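Local coordinates for protein PHB depolymerase (Penicillium funiculosum, PDB 2D81) that hydrolyses the ester bonds of the biopolyester polyhydroxybutyrate, using a circularly permuted alpha/beta hydrolase fold, at residues H135-D140 with S239-N244; A144-C149 with P155-C160. One frame throughout, in Å; residues are numbered along the deposited sequence.

Interaction 1 of 2, residues H135-D140 with S239-N244; sequences HTFPTD and SRFIQN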
loop_
_atom_site.group_PDB
_atom_site.type_symbol
_atom_site.label_atom_id
_atom_site.label_comp_id
_atom_site.label_asym_id
_atom_site.label_seq_id
_atom_site.Cartn_x
_atom_site.Cartn_y
_atom_site.Cartn_z
ATOM N N HIS A 135 -15.147 3.766 -5.164
ATOM C CA HIS A 135 -14.013 3.785 -4.257
ATOM C C HIS A 135 -14.173 2.728 -3.163
ATOM O O HIS A 135 -14.860 2.944 -2.166
ATOM C CB HIS A 135 -13.876 5.163 -3.617
ATOM C CG HIS A 135 -12.540 5.395 -2.991
ATOM N ND1 HIS A 135 -11.389 5.553 -3.736
ATOM C CD2 HIS A 135 -12.160 5.457 -1.694
ATOM C CE1 HIS A 135 -10.359 5.701 -2.922
ATOM N NE2 HIS A 135 -10.801 5.646 -1.678
ATOM N N THR A 136 -13.527 1.584 -3.362
ATOM C CA THR A 136 -13.636 0.460 -2.445
ATOM C C THR A 136 -12.556 -0.540 -2.846
ATOM O O THR A 136 -12.062 -0.492 -3.976
ATOM C CB THR A 136 -15.032 -0.199 -2.563
ATOM O OG1 THR A 136 -15.228 -1.114 -1.478
ATOM C CG2 THR A 136 -15.156 -0.954 -3.883
ATOM N N PHE A 137 -12.171 -1.431 -1.937
ATOM C CA PHE A 137 -11.209 -2.469 -2.296
ATOM C C PHE A 137 -11.926 -3.579 -3.059
ATOM O O PHE A 137 -12.882 -4.161 -2.557
ATOM C CB PHE A 137 -10.542 -3.066 -1.055
ATOM C CG PHE A 137 -9.298 -3.842 -1.372
ATOM C CD1 PHE A 137 -8.046 -3.245 -1.266
ATOM C CD2 PHE A 137 -9.380 -5.147 -1.844
ATOM C CE1 PHE A 137 -6.896 -3.933 -1.631
ATOM C CE2 PHE A 137 -8.231 -5.846 -2.214
ATOM C CZ PHE A 137 -6.985 -5.233 -2.106
ATOM N N PRO A 138 -11.461 -3.894 -4.279
ATOM C CA PRO A 138 -12.082 -4.941 -5.097
ATOM C C PRO A 138 -11.688 -6.378 -4.747
ATOM O O PRO A 138 -10.516 -6.745 -4.828
ATOM C CB PRO A 138 -11.648 -4.565 -6.507
ATOM C CG PRO A 138 -10.244 -4.070 -6.275
ATOM C CD PRO A 138 -10.385 -3.209 -5.024
ATOM N N THR A 139 -12.677 -7.188 -4.375
ATOM C CA THR A 139 -12.462 -8.627 -4.222
ATOM C C THR A 139 -13.491 -9.377 -5.063
ATOM O O THR A 139 -14.321 -8.762 -5.730
ATOM C CB THR A 139 -12.614 -9.069 -2.757
ATOM O OG1 THR A 139 -14.002 -9.207 -2.434
ATOM C CG2 THR A 139 -11.994 -8.036 -1.827
ATOM N N ASP A 140 -13.439 -10.705 -5.033
ATOM C CA ASP A 140 -14.430 -11.495 -5.754
ATOM C C ASP A 140 -15.189 -12.429 -4.821
ATOM O O ASP A 140 -15.703 -13.462 -5.243
ATOM C CB ASP A 140 -13.755 -12.291 -6.877
ATOM C CG ASP A 140 -12.839 -13.383 -6.358
ATOM O OD1 ASP A 140 -12.305 -13.246 -5.234
ATOM O OD2 ASP A 140 -12.642 -14.377 -7.089
ATOM N N SER A 239 -10.445 -6.441 12.220
ATOM C CA SER A 239 -9.608 -7.246 11.337
ATOM C C SER A 239 -10.172 -7.375 9.923
ATOM O O SER A 239 -9.725 -8.218 9.150
ATOM C CB SER A 239 -9.408 -8.644 11.930
ATOM O OG SER A 239 -10.633 -9.354 11.983
ATOM N N ARG A 240 -11.140 -6.538 9.571
ATOM C CA ARG A 240 -11.802 -6.698 8.282
ATOM C C ARG A 240 -10.915 -6.468 7.061
ATOM O O ARG A 240 -11.099 -7.125 6.038
ATOM C CB ARG A 240 -13.045 -5.809 8.201
ATOM C CG ARG A 240 -14.195 -6.308 9.064
ATOM C CD ARG A 240 -15.517 -5.671 8.660
ATOM N NE ARG A 240 -16.616 -6.079 9.530
ATOM C CZ ARG A 240 -17.029 -7.334 9.684
ATOM N NH1 ARG A 240 -16.436 -8.319 9.023
ATOM N NH2 ARG A 240 -18.040 -7.604 10.498
ATOM N N PHE A 241 -9.951 -5.556 7.141
ATOM C CA PHE A 241 -9.065 -5.378 5.996
ATOM C C PHE A 241 -8.150 -6.592 5.883
ATOM O O PHE A 241 -7.912 -7.109 4.791
ATOM C CB PHE A 241 -8.211 -4.111 6.124
ATOM C CG PHE A 241 -7.478 -3.746 4.856
ATOM C CD1 PHE A 241 -8.076 -2.931 3.898
ATOM C CD2 PHE A 241 -6.203 -4.245 4.608
ATOM C CE1 PHE A 241 -7.410 -2.620 2.706
ATOM C CE2 PHE A 241 -5.533 -3.940 3.422
ATOM C CZ PHE A 241 -6.138 -3.128 2.472
ATOM N N ILE A 242 -7.641 -7.047 7.021
ATOM C CA ILE A 242 -6.739 -8.189 7.043
ATOM C C ILE A 242 -7.400 -9.434 6.456
ATOM O O ILE A 242 -6.751 -10.218 5.760
ATOM C CB ILE A 242 -6.273 -8.480 8.488
ATOM C CG1 ILE A 242 -5.416 -7.311 8.985
ATOM C CG2 ILE A 242 -5.491 -9.793 8.543
ATOM C CD1 ILE A 242 -5.190 -7.301 10.479
ATOM N N GLN A 243 -8.690 -9.607 6.722
ATOM C CA GLN A 243 -9.381 -10.839 6.352
ATOM C C GLN A 243 -10.186 -10.751 5.058
ATOM O O GLN A 243 -10.271 -11.728 4.313
ATOM C CB GLN A 243 -10.312 -11.280 7.482
ATOM C CG GLN A 243 -9.598 -11.626 8.776
ATOM C CD GLN A 243 -10.555 -12.108 9.845
ATOM O OE1 GLN A 243 -11.507 -11.412 10.201
ATOM N NE2 GLN A 243 -10.308 -13.305 10.364
ATOM N N ASN A 244 -10.777 -9.590 4.795
ATOM C CA ASN A 244 -11.744 -9.456 3.706
ATOM C C ASN A 244 -11.135 -9.080 2.352
ATOM O O ASN A 244 -11.829 -9.114 1.336
ATOM C CB ASN A 244 -12.809 -8.417 4.074
ATOM C CG ASN A 244 -13.820 -8.934 5.083
ATOM O OD1 ASN A 244 -13.510 -9.776 5.923
ATOM N ND2 ASN A 244 -15.037 -8.409 5.014
HETATM O O HOH W 1 -14.421 -9.400 0.436
#
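F137 and F241 meet ring to ring across this buried contact. They form an offset edge-to-face pair, with the edge of F241 turned to the face of F137. The planes stand at 81° and the ring centroids are 5.7 Å apart. The nearest carbons are F137 CD1 and F241 CE1, at 4.1 Å. F137 sits on strand 137-139 and F241 on helix 240-244. In F137 CG lies opposite the backbone N (chi1 -164°), which carries the ring out from the strand to the helix. F241 starts from a CB that does not point at the strand, but its ring end swings nearer.

T139 makes the second point of contact, at the end of the helix. Its methyl CG2 approaches the backbone O of N244 at 3.3 Å. Its hydroxyl turns away from that contact and bonds S158 O of the paired strand 157-159. A water lies 2.9 Å from T139 OG1 and 2.8 Å from N244 O. It can link them, though it may have to share its protons with other acceptors. The amide of N244 turns to D146 in the 144-149 loop.

H135, two residues before F137, touches the bound R3HB trimer and bonds D101 through ND1, consistent with the histidine of a catalytic triad. The strand leading from it is joined to the helix by the ring pair, a methyl-to-carbonyl contact and one water. No polar group of one segment bonds directly to the other, so the direct contact rests on packing and the polar link is indirect.

Interaction 2 of 2, residues A144-C149 with P155-C160; sequences AGDNSC and PYISNC
C149 and C160 are joined by a disulfide, SG to SG 2.0 Å, with chi3 at 93°. The C149 CB bond points at strand 157-159, and SG lies opposite its backbone N (chi1 -173°), which brings the sulfur to C160. Beside it C149 CA rests on S158 CB at 3.5 Å.

N147 fills the close-packed part. Its CG lies between the backbone N and the carbonyl carbon (chi1 53°), which turns the amide toward strand 157-159. OD1 accepts from I157 N at 2.9 Å, in the carbonyl plane, though the bond is noticeably bent. The backbone O of N147 takes the hydroxyl of S158, OG to O 2.8 Å, from above the carbonyl plane. S158 OG also has T136 as a partner. N147 N gives only a weak bond to I157 O. D146 packs here too, with CG 3.0 Å from I157 O. Its carboxylate oxygens do not bond that O; OD2 bonds N244 ND2 of helix 240-244.

The loop thus closes over strand 157-159, which pairs in parallel with strand 137-139 in a small two-stranded sheet apart from the main sheet of the alpha/beta hydrolase fold. A cis peptide precedes P155, whose CD lies 3.1 Å from G145 O.

The other side is looser. G145 and S148 are exposed, and S148 CB points away from the strand. Here waters bridge the backbones. One joins N147 O, already bonded to S158 OG, to N159 N. Another joins C149 N to N159 O.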
loop_
_atom_site.group_PDB
_atom_site.type_symbol
_atom_site.label_atom_id
_atom_site.label_comp_id
_atom_site.label_asym_id
_atom_site.label_seq_id
_atom_site.Cartn_x
_atom_site.Cartn_y
_atom_site.Cartn_z
ATOM N N ALA A 144 -17.237 -10.705 5.169
ATOM C CA ALA A 144 -18.168 -10.315 6.224
ATOM C C ALA A 144 -18.291 -8.798 6.336
ATOM O O ALA A 144 -17.309 -8.105 6.579
ATOM C CB ALA A 144 -17.713 -10.899 7.559
ATOM N N GLY A 145 -19.505 -8.286 6.156
ATOM C CA GLY A 145 -19.748 -6.869 6.361
ATOM C C GLY A 145 -19.359 -5.972 5.197
ATOM O O GLY A 145 -19.418 -4.744 5.313
ATOM N N ASP A 146 -18.967 -6.573 4.077
ATOM C CA ASP A 146 -18.596 -5.812 2.884
ATOM C C ASP A 146 -19.714 -4.863 2.467
ATOM O O ASP A 146 -20.892 -5.195 2.579
ATOM C CB ASP A 146 -18.297 -6.750 1.707
ATOM C CG ASP A 146 -16.877 -7.297 1.722
ATOM O OD1 ASP A 146 -16.465 -7.875 0.694
ATOM O OD2 ASP A 146 -16.172 -7.155 2.745
ATOM N N ASN A 147 -19.339 -3.687 1.974
ATOM C CA ASN A 147 -20.292 -2.801 1.317
ATOM C C ASN A 147 -20.422 -3.189 -0.149
ATOM O O ASN A 147 -19.556 -3.870 -0.703
ATOM C CB ASN A 147 -19.830 -1.346 1.415
ATOM C CG ASN A 147 -18.413 -1.155 0.918
ATOM O OD1 ASN A 147 -17.462 -1.622 1.544
ATOM N ND2 ASN A 147 -18.263 -0.474 -0.217
ATOM N N SER A 148 -21.503 -2.746 -0.781
ATOM C CA SER A 148 -21.706 -2.990 -2.202
ATOM C C SER A 148 -20.588 -2.333 -2.999
ATOM O O SER A 148 -20.121 -1.250 -2.643
ATOM C CB SER A 148 -23.055 -2.421 -2.648
ATOM O OG SER A 148 -23.194 -2.496 -4.055
ATOM N N CYS A 149 -20.158 -2.983 -4.075
ATOM C CA CYS A 149 -19.125 -2.399 -4.920
ATOM C C CYS A 149 -19.674 -1.196 -5.687
ATOM O O CYS A 149 -18.930 -0.508 -6.384
ATOM C CB CYS A 149 -18.571 -3.436 -5.908
ATOM S SG CYS A 149 -17.132 -2.818 -6.848
ATOM N N PRO A 155 -17.110 -0.931 5.135
ATOM C CA PRO A 155 -15.658 -0.872 5.344
ATOM C C PRO A 155 -14.810 -0.566 4.107
ATOM O O PRO A 155 -13.587 -0.690 4.151
ATOM C CB PRO A 155 -15.356 -2.251 5.899
ATOM C CG PRO A 155 -16.241 -3.108 5.042
ATOM C CD PRO A 155 -17.557 -2.333 5.035
ATOM N N TYR A 156 -15.457 -0.174 3.013
ATOM C CA TYR A 156 -14.770 0.067 1.747
ATOM C C TYR A 156 -14.021 -1.175 1.261
ATOM O O TYR A 156 -12.906 -1.093 0.747
ATOM C CB TYR A 156 -13.805 1.252 1.879
ATOM C CG TYR A 156 -14.489 2.503 2.376
ATOM C CD1 TYR A 156 -14.506 2.819 3.732
ATOM C CD2 TYR A 156 -15.156 3.352 1.494
ATOM C CE1 TYR A 156 -15.166 3.947 4.201
ATOM C CE2 TYR A 156 -15.824 4.483 1.953
ATOM C CZ TYR A 156 -15.823 4.773 3.308
ATOM O OH TYR A 156 -16.479 5.887 3.778
ATOM N N ILE A 157 -14.656 -2.326 1.436
ATOM C CA ILE A 157 -14.180 -3.588 0.873
ATOM C C ILE A 157 -15.409 -4.276 0.285
ATOM O O ILE A 157 -16.428 -4.402 0.960
ATOM C CB ILE A 157 -13.577 -4.498 1.968
ATOM C CG1 ILE A 157 -12.474 -3.752 2.722
ATOM C CG2 ILE A 157 -13.022 -5.768 1.337
ATOM C CD1 ILE A 157 -11.992 -4.485 3.964
ATOM N N SER A 158 -15.317 -4.717 -0.965
ATOM C CA SER A 158 -16.509 -5.140 -1.697
ATOM C C SER A 158 -16.283 -6.398 -2.516
ATOM O O SER A 158 -15.151 -6.738 -2.863
ATOM C CB SER A 158 -16.973 -4.027 -2.643
ATOM O OG SER A 158 -17.241 -2.824 -1.948
ATOM N N ASN A 159 -17.376 -7.081 -2.838
ATOM C CA ASN A 159 -17.347 -8.067 -3.908
ATOM C C ASN A 159 -17.578 -7.325 -5.219
ATOM O O ASN A 159 -18.717 -7.047 -5.592
ATOM C CB ASN A 159 -18.441 -9.118 -3.714
ATOM C CG ASN A 159 -18.319 -10.270 -4.697
ATOM O OD1 ASN A 159 -17.700 -10.136 -5.753
ATOM N ND2 ASN A 159 -18.924 -11.408 -4.360
ATOM N N CYS A 160 -16.490 -6.987 -5.901
ATOM C CA CYS A 160 -16.563 -6.309 -7.190
ATOM C C CYS A 160 -16.442 -7.298 -8.342
ATOM O O CYS A 160 -16.185 -6.902 -9.480
ATOM C CB CYS A 160 -15.442 -5.276 -7.310
ATOM S SG CYS A 160 -15.546 -3.880 -6.145
HETATM O O HOH W 2 -19.954 -6.490 -1.778
HETATM O O HOH W 3 -21.020 -5.598 -4.662
#

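How the interactions relate
The centres of the two interactions lie about 7 Å apart, and interaction 2 is nested within the chain loop that interaction 1 closes. Strands 137-139 and 157-159 are neighbours in one small parallel sheet, and the two contacts touch through it. T136 OG1 and S158 OG are 2.7 Å apart, and T139 OG1 and S158 O are 2.8 Å apart; both are probable hydrogen bonds. On the helix side R240 NH1 lies 2.6 Å from A144 O, a close packing contact. Of these segments, H135 in interaction 1 lines the pocket of the R3HB trimer. The side chain of Y156 lies about 7 Å from this ligand and that of F241 about 11 Å.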